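Local coordinates for peptide amidase (Stenotrophomonas maltophilia, PDB 1M22), which is a peptide amidase of the amidase signature family and probably hydrolyses amide bonds, at residues Phe106-Ala111 / Glu335-Thr340; Ser218-Thr223 / Arg387-Ala392. All blocks are in the same frame, centred on the assembly; numbering follows the deposited sequence.

In the fold
From the N terminus, strand 82-86 of the central mixed sheet runs out into a long loop, and residues 106-111 lie at its end, just ahead of helix 112-119. Contact 1 joins this loop to the last turns of helix 319-340, bringing together parts of the chain more than 220 residues apart. Residues 218-223, which lead into sheet strand 223-228, fall inside that span, whereas their partner, helix 383-407, comes after it; the two closures therefore cross. Helix 319-340 connects the two contacts: its end forms half of contact 1, and Glu-329, further back on it, is hydrogen-bonded to Ser-218 and Ser-220 of contact 2. Their centres are about 22 Å apart.

Contact 1: residues Phe106-Ala111 / Glu335-Thr340; sequences FRPDDA and ERYFNT
Phe-106 and Tyr-337 meet where a loop of the amidase signature fold, running from strand 82-86 to helix 112-119, packs against the end of helix 319-340. The two side chains approach from opposite directions and touch at their rims. The phenol oxygen OH of Tyr-337 comes 3.2 Å from CE2 of Phe-106, lying at the edge of the phenyl ring near its plane, so the rings do not stack face to face. Beside the oxygen, Tyr-337 CE1 packs 3.8 Å from Phe-106 CE2. Tyr-337 sets out across the line between the segments, and its CG, opposite the backbone N (chi1 170°), lets the long ring carry the hydroxyl to the loop. That hydroxyl is buried, but it is hydrogen-bonded to Asn-90 OD1, which satisfies its polarity among apolar neighbours. His-341 adds a further ring against Tyr-337. Pro-108 lies over Phe-106: its CD sits 3.5 Å above the centre of one phenyl face, covering that face while Tyr-337 meets the edge. The side chain of Tyr-337 lies about 12 Å from that of the active-site Lys-86. Pro-108 also reaches the phenol directly, with CG 4.0 Å from Tyr-337 OH.

Contact 2: residues Ser218-Thr223 / Arg387-Ala392; sequences SFSQDT and RARSDA
With chi1 at -177°, Arg-389 sends its CG away from its own backbone N, and a bend at chi3 (62°) turns the guanidinium toward Phe-219, whose CG is wedged between N and the carbonyl carbon. The resulting contact joins helix 383-407 to the loop between strands 200-203 and 223-228 of the amidase fold's central sheet, a loop shaped by an ST motif at Ser-218. The aromatic and guanidinium groups meet edge to edge, their planes 60° apart: Arg-389 NH1 lies 3.9 Å from Phe-219 CE1, near the plane of the ring, so this is not a cation-pi stack over a face. NH1 has a weak hydrogen bond to Tyr-385 OH. Nearer the helix backbone, the aliphatic part of the arginine runs past Ser-220, with CG 3.8 Å from Ser-220 OG. The hydroxyl itself is hydrogen-bonded to Glu-329 OE2, on helix 319-340, and Arg-393 NH2 bonds to Ser-220 O, adding a second tie from helix 383-407. Within the loop, Gln-221 N donates to Ser-218 OG at 3.0 Å, while Ser-218 N reaches Asp-222 OD1 at 2.9 Å from above the carboxylate plane. A bound HEPES buffer molecule lies close to the side chain of Phe-219. Between residues 218-223 and 387-392 the nearest approach is that of Ser-220 OG to Arg-389 CD, 3.6 Å.

Contact 1: residues Phe106-Ala111 / Glu335-Thr340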
ATOM      1  N   PHE A 106     -21.443   1.145  -8.871  1.00 14.41           N
ATOM      2  CA  PHE A 106     -20.649   2.129  -9.595  1.00 11.69           C
ATOM      3  C   PHE A 106     -19.440   1.425 -10.218  1.00 10.72           C
ATOM      4  O   PHE A 106     -18.557   0.947  -9.505  1.00 11.90           O
ATOM      5  CB  PHE A 106     -20.224   3.218  -8.607  1.00 11.07           C
ATOM      6  CG  PHE A 106     -19.259   4.220  -9.162  1.00 11.53           C
ATOM      7  CD1 PHE A 106     -19.573   4.974 -10.287  1.00 13.35           C
ATOM      8  CD2 PHE A 106     -18.042   4.437  -8.528  1.00 11.59           C
ATOM      9  CE1 PHE A 106     -18.683   5.935 -10.768  1.00 12.17           C
ATOM     10  CE2 PHE A 106     -17.152   5.389  -8.998  1.00 12.22           C
ATOM     11  CZ  PHE A 106     -17.472   6.141 -10.119  1.00 12.28           C
ATOM     12  N   ARG A 107     -19.405   1.366 -11.548  1.00 11.42           N
ATOM     13  CA  ARG A 107     -18.329   0.676 -12.260  1.00 12.22           C
ATOM     14  C   ARG A 107     -17.597   1.541 -13.285  1.00 12.03           C
ATOM     15  O   ARG A 107     -17.795   1.397 -14.493  1.00 14.89           O
ATOM     16  CB  ARG A 107     -18.902  -0.564 -12.954  1.00 13.82           C
ATOM     17  CG  ARG A 107     -19.730  -1.450 -12.036  1.00 13.13           C
ATOM     18  CD  ARG A 107     -20.253  -2.679 -12.763  1.00 17.56           C
ATOM     19  NE  ARG A 107     -21.069  -3.522 -11.894  1.00 22.01           N
ATOM     20  CZ  ARG A 107     -22.306  -3.226 -11.504  1.00 25.68           C
ATOM     21  NH1 ARG A 107     -22.882  -2.101 -11.908  1.00 26.74           N
ATOM     22  NH2 ARG A 107     -22.968  -4.055 -10.710  1.00 29.54           N
ATOM     23  N   PRO A 108     -16.732   2.451 -12.814  1.00 10.05           N
ATOM     24  CA  PRO A 108     -15.967   3.344 -13.691  1.00 10.68           C
ATOM     25  C   PRO A 108     -14.866   2.659 -14.503  1.00 11.15           C
ATOM     26  O   PRO A 108     -14.446   1.544 -14.192  1.00 12.74           O
ATOM     27  CB  PRO A 108     -15.405   4.375 -12.719  1.00 10.53           C
ATOM     28  CG  PRO A 108     -15.200   3.572 -11.469  1.00 10.05           C
ATOM     29  CD  PRO A 108     -16.465   2.748 -11.395  1.00 10.97           C
ATOM     30  N   ASP A 109     -14.401   3.346 -15.542  1.00 12.52           N
ATOM     31  CA  ASP A 109     -13.345   2.832 -16.407  1.00 13.20           C
ATOM     32  C   ASP A 109     -12.008   2.783 -15.674  1.00 12.49           C
ATOM     33  O   ASP A 109     -11.823   3.455 -14.659  1.00 12.17           O
ATOM     34  CB  ASP A 109     -13.211   3.709 -17.654  1.00 16.93           C
ATOM     35  CG  ASP A 109     -14.510   3.825 -18.427  1.00 25.65           C
ATOM     36  OD1 ASP A 109     -15.092   2.776 -18.769  1.00 27.49           O
ATOM     37  OD2 ASP A 109     -14.943   4.966 -18.694  1.00 29.20           O
ATOM     38  N   ASP A 110     -11.079   1.998 -16.215  1.00 11.18           N
ATOM     39  CA  ASP A 110      -9.746   1.810 -15.639  1.00  9.53           C
ATOM     40  C   ASP A 110      -8.968   3.062 -15.250  1.00  8.46           C
ATOM     41  O   ASP A 110      -8.891   4.024 -16.015  1.00 10.43           O
ATOM     42  CB  ASP A 110      -8.852   1.029 -16.607  1.00 10.45           C
ATOM     43  CG  ASP A 110      -9.262  -0.420 -16.759  1.00 13.19           C
ATOM     44  OD1 ASP A 110     -10.247  -0.840 -16.124  1.00 14.88           O
ATOM     45  OD2 ASP A 110      -8.584  -1.143 -17.522  1.00 13.56           O
ATOM     46  N   ALA A 111      -8.367   3.020 -14.064  1.00  7.22           N
ATOM     47  CA  ALA A 111      -7.521   4.106 -13.583  1.00  7.00           C
ATOM     48  C   ALA A 111      -6.253   4.048 -14.439  1.00  7.25           C
ATOM     49  O   ALA A 111      -5.938   3.010 -15.026  1.00  7.90           O
ATOM     50  CB  ALA A 111      -7.165   3.881 -12.124  1.00  8.69           C
ATOM     51  N   GLU A 335     -15.381  15.196  -4.163  1.00  9.49           N
ATOM     52  CA  GLU A 335     -16.417  15.755  -5.014  1.00 10.73           C
ATOM     53  C   GLU A 335     -15.928  15.868  -6.458  1.00 10.11           C
ATOM     54  O   GLU A 335     -16.700  15.652  -7.390  1.00 12.15           O
ATOM     55  CB  GLU A 335     -16.895  17.100  -4.451  1.00 12.03           C
ATOM     56  CG  GLU A 335     -17.389  16.969  -3.005  1.00 13.40           C
ATOM     57  CD  GLU A 335     -18.275  18.114  -2.545  1.00 14.69           C
ATOM     58  OE1 GLU A 335     -17.990  19.276  -2.894  1.00 16.99           O
ATOM     59  OE2 GLU A 335     -19.250  17.842  -1.812  1.00 15.40           O
ATOM     60  N   ARG A 336     -14.647  16.173  -6.652  1.00 10.15           N
ATOM     61  CA  ARG A 336     -14.107  16.253  -8.009  1.00 11.29           C
ATOM     62  C   ARG A 336     -14.159  14.854  -8.631  1.00 11.64           C
ATOM     63  O   ARG A 336     -14.528  14.695  -9.794  1.00 11.66           O
ATOM     64  CB  ARG A 336     -12.661  16.763  -7.999  1.00 13.82           C
ATOM     65  CG  ARG A 336     -12.014  16.818  -9.387  1.00 15.38           C
ATOM     66  CD  ARG A 336     -10.693  17.583  -9.368  1.00 21.21           C
ATOM     67  NE  ARG A 336      -9.646  16.892  -8.617  1.00 26.84           N
ATOM     68  CZ  ARG A 336      -8.983  15.827  -9.057  1.00 29.95           C
ATOM     69  NH1 ARG A 336      -9.253  15.320 -10.251  1.00 32.05           N
ATOM     70  NH2 ARG A 336      -8.048  15.264  -8.303  1.00 32.61           N
ATOM     71  N   TYR A 337     -13.792  13.843  -7.848  1.00  9.43           N
ATOM     72  CA  TYR A 337     -13.815  12.466  -8.331  1.00  9.63           C
ATOM     73  C   TYR A 337     -15.235  12.044  -8.710  1.00 10.30           C
ATOM     74  O   TYR A 337     -15.449  11.453  -9.771  1.00  9.69           O
ATOM     75  CB  TYR A 337     -13.235  11.521  -7.264  1.00  9.29           C
ATOM     76  CG  TYR A 337     -13.428  10.049  -7.565  1.00  8.92           C
ATOM     77  CD1 TYR A 337     -14.653   9.431  -7.335  1.00  8.26           C
ATOM     78  CD2 TYR A 337     -12.398   9.284  -8.113  1.00  9.39           C
ATOM     79  CE1 TYR A 337     -14.859   8.095  -7.644  1.00  9.09           C
ATOM     80  CE2 TYR A 337     -12.593   7.940  -8.429  1.00  7.74           C
ATOM     81  CZ  TYR A 337     -13.829   7.354  -8.192  1.00  8.87           C
ATOM     82  OH  TYR A 337     -14.061   6.037  -8.505  1.00 11.22           O
ATOM     83  N   PHE A 338     -16.206  12.344  -7.847  1.00 10.37           N
ATOM     84  CA  PHE A 338     -17.593  11.981  -8.128  1.00 10.63           C
ATOM     85  C   PHE A 338     -18.063  12.594  -9.447  1.00 12.27           C
ATOM     86  O   PHE A 338     -18.772  11.952 -10.222  1.00 12.14           O
ATOM     87  CB  PHE A 338     -18.538  12.460  -7.015  1.00 11.88           C
ATOM     88  CG  PHE A 338     -18.473  11.651  -5.742  1.00 10.49           C
ATOM     89  CD1 PHE A 338     -18.035  10.330  -5.740  1.00 11.82           C
ATOM     90  CD2 PHE A 338     -18.913  12.210  -4.544  1.00 11.51           C
ATOM     91  CE1 PHE A 338     -18.042   9.580  -4.561  1.00 11.77           C
ATOM     92  CE2 PHE A 338     -18.923  11.469  -3.365  1.00 11.65           C
ATOM     93  CZ  PHE A 338     -18.489  10.154  -3.373  1.00 12.29           C
ATOM     94  N   ASN A 339     -17.676  13.841  -9.690  1.00 12.24           N
ATOM     95  CA  ASN A 339     -18.067  14.541 -10.907  1.00 14.47           C
ATOM     96  C   ASN A 339     -17.357  13.997 -12.139  1.00 14.80           C
ATOM     97  O   ASN A 339     -17.986  13.740 -13.164  1.00 16.39           O
ATOM     98  CB  ASN A 339     -17.778  16.039 -10.762  1.00 17.40           C
ATOM     99  CG  ASN A 339     -18.014  16.808 -12.049  1.00 21.37           C
ATOM    100  OD1 ASN A 339     -17.182  16.797 -12.958  1.00 24.31           O
ATOM    101  ND2 ASN A 339     -19.158  17.475 -12.134  1.00 23.85           N
ATOM    102  N   THR A 340     -16.045  13.822 -12.029  1.00 12.54           N
ATOM    103  CA  THR A 340     -15.229  13.322 -13.131  1.00 14.29           C
ATOM    104  C   THR A 340     -15.679  11.957 -13.650  1.00 13.01           C
ATOM    105  O   THR A 340     -15.713  11.725 -14.858  1.00 15.08           O
ATOM    106  CB  THR A 340     -13.743  13.219 -12.710  1.00 14.90           C
ATOM    107  OG1 THR A 340     -13.257  14.519 -12.353  1.00 16.40           O
ATOM    108  CG2 THR A 340     -12.898  12.656 -13.845  1.00 17.19           C
TER

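Contact 2: residues Ser218-Thr223 / Arg387-Ala392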
ATOM      1  N   SER A 218      -6.323  12.765  -0.019  1.00  8.60           N
ATOM      2  CA  SER A 218      -5.459  13.939  -0.157  1.00  8.25           C
ATOM      3  C   SER A 218      -4.572  13.994  -1.407  1.00  8.29           C
ATOM      4  O   SER A 218      -3.755  13.102  -1.637  1.00  9.80           O
ATOM      5  CB  SER A 218      -4.568  14.011   1.084  1.00 10.02           C
ATOM      6  OG  SER A 218      -3.486  14.905   0.922  1.00 10.15           O
ATOM      7  N   PHE A 219      -4.698  15.043  -2.211  1.00  8.14           N
ATOM      8  CA  PHE A 219      -3.832  15.124  -3.377  1.00  8.67           C
ATOM      9  C   PHE A 219      -2.397  15.418  -2.941  1.00  8.10           C
ATOM     10  O   PHE A 219      -1.449  15.140  -3.672  1.00  7.90           O
ATOM     11  CB  PHE A 219      -4.336  16.171  -4.383  1.00 11.44           C
ATOM     12  CG  PHE A 219      -4.567  17.531  -3.802  1.00 12.84           C
ATOM     13  CD1 PHE A 219      -3.501  18.347  -3.445  1.00 12.87           C
ATOM     14  CD2 PHE A 219      -5.860  18.008  -3.638  1.00 14.59           C
ATOM     15  CE1 PHE A 219      -3.726  19.627  -2.933  1.00 16.19           C
ATOM     16  CE2 PHE A 219      -6.095  19.284  -3.128  1.00 16.05           C
ATOM     17  CZ  PHE A 219      -5.027  20.093  -2.776  1.00 14.91           C
ATOM     18  N   SER A 220      -2.228  15.956  -1.738  1.00  7.23           N
ATOM     19  CA  SER A 220      -0.894  16.247  -1.234  1.00  7.06           C
ATOM     20  C   SER A 220      -0.134  15.004  -0.765  1.00  7.03           C
ATOM     21  O   SER A 220       1.092  14.945  -0.896  1.00  8.72           O
ATOM     22  CB  SER A 220      -0.965  17.241  -0.068  1.00  7.56           C
ATOM     23  OG  SER A 220      -1.375  18.527  -0.506  1.00 10.27           O
ATOM     24  N   GLN A 221      -0.850  14.008  -0.244  1.00  7.02           N
ATOM     25  CA  GLN A 221      -0.203  12.812   0.302  1.00  6.15           C
ATOM     26  C   GLN A 221      -0.528  11.470  -0.346  1.00  6.59           C
ATOM     27  O   GLN A 221       0.236  10.520  -0.203  1.00  6.58           O
ATOM     28  CB  GLN A 221      -0.514  12.718   1.804  1.00  6.71           C
ATOM     29  CG  GLN A 221      -0.115  13.975   2.572  1.00  7.99           C
ATOM     30  CD  GLN A 221      -0.413  13.937   4.065  1.00  7.13           C
ATOM     31  OE1 GLN A 221      -0.338  14.965   4.738  1.00  8.19           O
ATOM     32  NE2 GLN A 221      -0.738  12.760   4.594  1.00  7.22           N
ATOM     33  N   ASP A 222      -1.650  11.389  -1.050  1.00  6.01           N
ATOM     34  CA  ASP A 222      -2.085  10.137  -1.666  1.00  6.30           C
ATOM     35  C   ASP A 222      -1.164   9.541  -2.711  1.00  5.86           C
ATOM     36  O   ASP A 222      -0.602  10.249  -3.539  1.00  6.79           O
ATOM     37  CB  ASP A 222      -3.426  10.317  -2.384  1.00  8.44           C
ATOM     38  CG  ASP A 222      -4.624  10.364  -1.454  1.00 11.36           C
ATOM     39  OD1 ASP A 222      -4.467  10.490  -0.224  1.00 10.39           O
ATOM     40  OD2 ASP A 222      -5.751  10.284  -1.993  1.00 14.35           O
ATOM     41  N   THR A 223      -1.032   8.222  -2.680  1.00  5.88           N
ATOM     42  CA  THR A 223      -0.304   7.518  -3.721  1.00  6.63           C
ATOM     43  C   THR A 223      -0.545   6.030  -3.656  1.00  5.19           C
ATOM     44  O   THR A 223      -0.700   5.451  -2.578  1.00  5.82           O
ATOM     45  CB  THR A 223       1.222   7.750  -3.709  1.00  6.29           C
ATOM     46  OG1 THR A 223       1.795   7.086  -4.848  1.00  7.68           O
ATOM     47  CG2 THR A 223       1.854   7.197  -2.443  1.00  8.37           C
ATOM     48  N   ARG A 387      -1.979  27.526   4.874  1.00 14.05           N
ATOM     49  CA  ARG A 387      -0.912  27.505   5.870  1.00 15.91           C
ATOM     50  C   ARG A 387      -0.645  26.078   6.345  1.00 14.73           C
ATOM     51  O   ARG A 387       0.507  25.659   6.454  1.00 13.59           O
ATOM     52  CB  ARG A 387      -1.277  28.382   7.073  1.00 18.13           C
ATOM     53  CG  ARG A 387      -1.469  29.857   6.752  1.00 26.05           C
ATOM     54  CD  ARG A 387      -1.404  30.707   8.018  1.00 29.10           C
ATOM     55  NE  ARG A 387      -2.468  30.394   8.969  1.00 31.50           N
ATOM     56  CZ  ARG A 387      -3.729  30.798   8.848  1.00 31.05           C
ATOM     57  NH1 ARG A 387      -4.095  31.540   7.813  1.00 32.01           N
ATOM     58  NH2 ARG A 387      -4.625  30.459   9.766  1.00 32.37           N
ATOM     59  N   ALA A 388      -1.712  25.337   6.625  1.00 13.33           N
ATOM     60  CA  ALA A 388      -1.590  23.961   7.096  1.00 12.02           C
ATOM     61  C   ALA A 388      -0.866  23.071   6.090  1.00 12.10           C
ATOM     62  O   ALA A 388       0.033  22.314   6.456  1.00 11.45           O
ATOM     63  CB  ALA A 388      -2.971  23.393   7.396  1.00 14.27           C
ATOM     64  N   ARG A 389      -1.260  23.164   4.824  1.00 11.17           N
ATOM     65  CA  ARG A 389      -0.638  22.356   3.778  1.00 11.23           C
ATOM     66  C   ARG A 389       0.855  22.658   3.712  1.00 12.31           C
ATOM     67  O   ARG A 389       1.684  21.750   3.636  1.00 11.57           O
ATOM     68  CB  ARG A 389      -1.285  22.650   2.424  1.00 12.44           C
ATOM     69  CG  ARG A 389      -0.745  21.804   1.275  1.00 13.75           C
ATOM     70  CD  ARG A 389      -1.476  22.111  -0.021  1.00 19.18           C
ATOM     71  NE  ARG A 389      -1.309  23.502  -0.432  1.00 22.76           N
ATOM     72  CZ  ARG A 389      -1.975  24.069  -1.433  1.00 25.19           C
ATOM     73  NH1 ARG A 389      -2.857  23.363  -2.129  1.00 25.51           N
ATOM     74  NH2 ARG A 389      -1.760  25.342  -1.739  1.00 24.84           N
ATOM     75  N   SER A 390       1.193  23.941   3.754  1.00 11.82           N
ATOM     76  CA  SER A 390       2.585  24.366   3.696  1.00 12.70           C
ATOM     77  C   SER A 390       3.381  23.918   4.919  1.00 12.03           C
ATOM     78  O   SER A 390       4.484  23.383   4.786  1.00 11.77           O
ATOM     79  CB  SER A 390       2.663  25.889   3.566  1.00 14.88           C
ATOM     80  OG  SER A 390       4.010  26.326   3.523  1.00 21.70           O
ATOM     81  N   ASP A 391       2.823  24.132   6.108  1.00 11.20           N
ATOM     82  CA  ASP A 391       3.502  23.754   7.342  1.00 12.38           C
ATOM     83  C   ASP A 391       3.762  22.253   7.454  1.00 11.94           C
ATOM     84  O   ASP A 391       4.859  21.835   7.821  1.00 12.57           O
ATOM     85  CB  ASP A 391       2.705  24.215   8.567  1.00 14.96           C
ATOM     86  CG  ASP A 391       2.713  25.722   8.737  1.00 18.35           C
ATOM     87  OD1 ASP A 391       3.688  26.366   8.301  1.00 19.67           O
ATOM     88  OD2 ASP A 391       1.749  26.259   9.323  1.00 21.32           O
ATOM     89  N   ALA A 392       2.752  21.448   7.149  1.00 11.50           N
ATOM     90  CA  ALA A 392       2.893  19.998   7.236  1.00 10.04           C
ATOM     91  C   ALA A 392       4.027  19.496   6.345  1.00  9.70           C
ATOM     92  O   ALA A 392       4.892  18.743   6.790  1.00 10.14           O
ATOM     93  CB  ALA A 392       1.582  19.322   6.849  1.00 10.72           C
TER